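Local coordinates for protein SOXA (Paracoccus denitrificans, PDB 2C1D) that forms the diheme subunit of the SoxAX cytochrome complex, which initiates sulfur oxidation by joining thiosulfate to a cysteine of the sulfur carrier SoxYZ, at residues Asp5-Glu10 against Val16-Lys21. Numbering follows the deposited sequence.
Sequences DGLVIE and VEIVTK
The flat peptide carbonyls of I9 and V16, a hydrogen-bonded antiparallel pair of this beta hairpin, are met in two ways. The hydrogen bond from V16 N to I9 O (3.0 Å) lies in the carbonyl plane of I9; that from I9 N to V16 O (2.9 Å) is tilted 34° from the plane of V16. V16 O also receives a CA-H contact from V8. The axes of strands 7-9 and 16-18 run at 151°, close to antiparallel. Successive residues of each strand face opposite sides of the sheet: V8 and E17 lie on the more exposed face, L7, I9, V16 and I18 on the other.

On that second face, I18 packs against both L7 and I9 of the facing strand. Its chi1 of -54° sets CG1 opposite the carbonyl carbon, and from there it touches I9 CD1 at 3.7 Å. L7 lies alongside I18, with L7 CG 3.9 Å from I18 CB, and the T20 side chain crosses that of L7 at about a right angle, with T20 CG2 3.9 Å from L7 CB. The side chain of I9 is also about 5 Å from that of D52, a zinc ligand. Strand 16-22 continues the sheet to strand 35-36.

I18 N bonds to L7 O, but the return bond is not made directly: L7 N and I18 O stand 4.6 Å apart, and a water bridges them. It accepts from L7 N, donates to I18 O at 2.6 Å, and also bonds to T20 OG1, which has a further partner in H40 NE2.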
loop_
_atom_site.group_PDB
_atom_site.type_symbol
_atom_site.label_atom_id
_atom_site.label_comp_id
_atom_site.label_asym_id
_atom_site.label_seq_id
_atom_site.Cartn_x
_atom_site.Cartn_y
_atom_site.Cartn_z
ATOM N N ASP A 5 20.204 5.530 -9.056
ATOM C CA ASP A 5 20.124 4.887 -10.390
ATOM C C ASP A 5 19.300 5.765 -11.344
ATOM O O ASP A 5 18.667 6.730 -10.923
ATOM C CB ASP A 5 19.524 3.475 -10.281
ATOM C CG ASP A 5 19.955 2.530 -11.407
ATOM O OD1 ASP A 5 20.454 2.966 -12.465
ATOM O OD2 ASP A 5 19.800 1.298 -11.327
ATOM N N GLY A 6 19.358 5.468 -12.639
ATOM C CA GLY A 6 18.554 6.164 -13.631
ATOM C C GLY A 6 17.864 5.174 -14.553
ATOM O O GLY A 6 18.403 4.101 -14.821
ATOM N N LEU A 7 16.672 5.533 -15.023
ATOM C CA LEU A 7 15.858 4.650 -15.850
ATOM C C LEU A 7 15.606 5.245 -17.239
ATOM O O LEU A 7 14.946 6.274 -17.390
ATOM C CB LEU A 7 14.525 4.315 -15.143
ATOM C CG LEU A 7 13.505 3.475 -15.923
ATOM C CD1 LEU A 7 14.127 2.198 -16.500
ATOM C CD2 LEU A 7 12.308 3.128 -15.026
ATOM N N VAL A 8 16.127 4.557 -18.247
ATOM C CA VAL A 8 15.933 4.885 -19.646
ATOM C C VAL A 8 15.549 3.557 -20.276
ATOM O O VAL A 8 16.319 2.604 -20.256
ATOM C CB VAL A 8 17.225 5.441 -20.282
ATOM C CG1 VAL A 8 16.994 5.816 -21.727
ATOM C CG2 VAL A 8 17.708 6.673 -19.513
ATOM N N ILE A 9 14.339 3.476 -20.792
ATOM C CA ILE A 9 13.817 2.234 -21.297
ATOM C C ILE A 9 14.231 2.087 -22.752
ATOM O O ILE A 9 14.034 3.005 -23.533
ATOM C CB ILE A 9 12.272 2.191 -21.146
ATOM C CG1 ILE A 9 11.860 2.440 -19.676
ATOM C CG2 ILE A 9 11.745 0.852 -21.631
ATOM C CD1 ILE A 9 10.357 2.474 -19.425
ATOM N N GLU A 10 14.815 0.947 -23.110
ATOM C CA GLU A 10 14.987 0.594 -24.521
ATOM C C GLU A 10 13.669 0.136 -25.112
ATOM O O GLU A 10 13.050 -0.771 -24.601
ATOM C CB GLU A 10 16.009 -0.533 -24.707
ATOM C CG GLU A 10 17.410 -0.191 -24.257
ATOM C CD GLU A 10 18.447 -1.190 -24.724
ATOM O OE1 GLU A 10 19.623 -0.878 -24.507
ATOM O OE2 GLU A 10 18.100 -2.268 -25.290
ATOM N N VAL A 16 13.404 5.827 -24.135
ATOM C CA VAL A 16 12.550 6.795 -23.443
ATOM C C VAL A 16 12.958 6.953 -21.983
ATOM O O VAL A 16 12.989 6.002 -21.193
ATOM C CB VAL A 16 10.992 6.655 -23.734
ATOM C CG1 VAL A 16 10.638 5.392 -24.480
ATOM C CG2 VAL A 16 10.135 6.861 -22.487
ATOM N N GLU A 17 13.332 8.187 -21.678
ATOM C CA GLU A 17 13.714 8.582 -20.358
ATOM C C GLU A 17 12.475 8.622 -19.464
ATOM O O GLU A 17 11.425 9.127 -19.864
ATOM C CB GLU A 17 14.386 9.957 -20.402
ATOM C CG GLU A 17 15.637 10.018 -21.290
ATOM C CD GLU A 17 16.332 11.371 -21.225
ATOM O OE1 GLU A 17 15.807 12.301 -20.544
ATOM O OE2 GLU A 17 17.412 11.506 -21.856
ATOM N N ILE A 18 12.638 8.065 -18.270
ATOM C CA ILE A 18 11.656 8.099 -17.211
ATOM C C ILE A 18 12.238 8.928 -16.040
ATOM O O ILE A 18 13.304 8.601 -15.505
ATOM C CB ILE A 18 11.327 6.660 -16.751
ATOM C CG1 ILE A 18 10.900 5.776 -17.939
ATOM C CG2 ILE A 18 10.253 6.676 -15.652
ATOM C CD1 ILE A 18 9.675 6.265 -18.752
ATOM N N VAL A 19 11.547 10.007 -15.666
ATOM C CA VAL A 19 11.879 10.746 -14.441
ATOM C C VAL A 19 11.397 9.911 -13.262
ATOM O O VAL A 19 10.186 9.726 -13.071
ATOM C CB VAL A 19 11.229 12.176 -14.407
ATOM C CG1 VAL A 19 11.493 12.884 -13.054
ATOM C CG2 VAL A 19 11.762 13.052 -15.540
ATOM N N THR A 20 12.332 9.391 -12.485
ATOM C CA THR A 20 12.023 8.579 -11.302
ATOM C C THR A 20 12.334 9.266 -9.962
ATOM O O THR A 20 12.145 8.666 -8.895
ATOM C CB THR A 20 12.819 7.277 -11.357
ATOM O OG1 THR A 20 14.223 7.551 -11.523
ATOM C CG2 THR A 20 12.438 6.450 -12.576
ATOM N N LYS A 21 12.843 10.491 -10.030
ATOM C CA LYS A 21 13.249 11.254 -8.848
ATOM C C LYS A 21 13.133 12.728 -9.223
ATOM O O LYS A 21 13.611 13.168 -10.277
ATOM C CB LYS A 21 14.675 10.861 -8.420
ATOM C CG LYS A 21 15.429 11.896 -7.569
ATOM C CD LYS A 21 16.896 11.473 -7.327
ATOM C CE LYS A 21 17.557 12.350 -6.224
ATOM N NZ LYS A 21 19.049 12.353 -6.298
HETATM O O HOH W 1 15.313 7.857 -13.949
#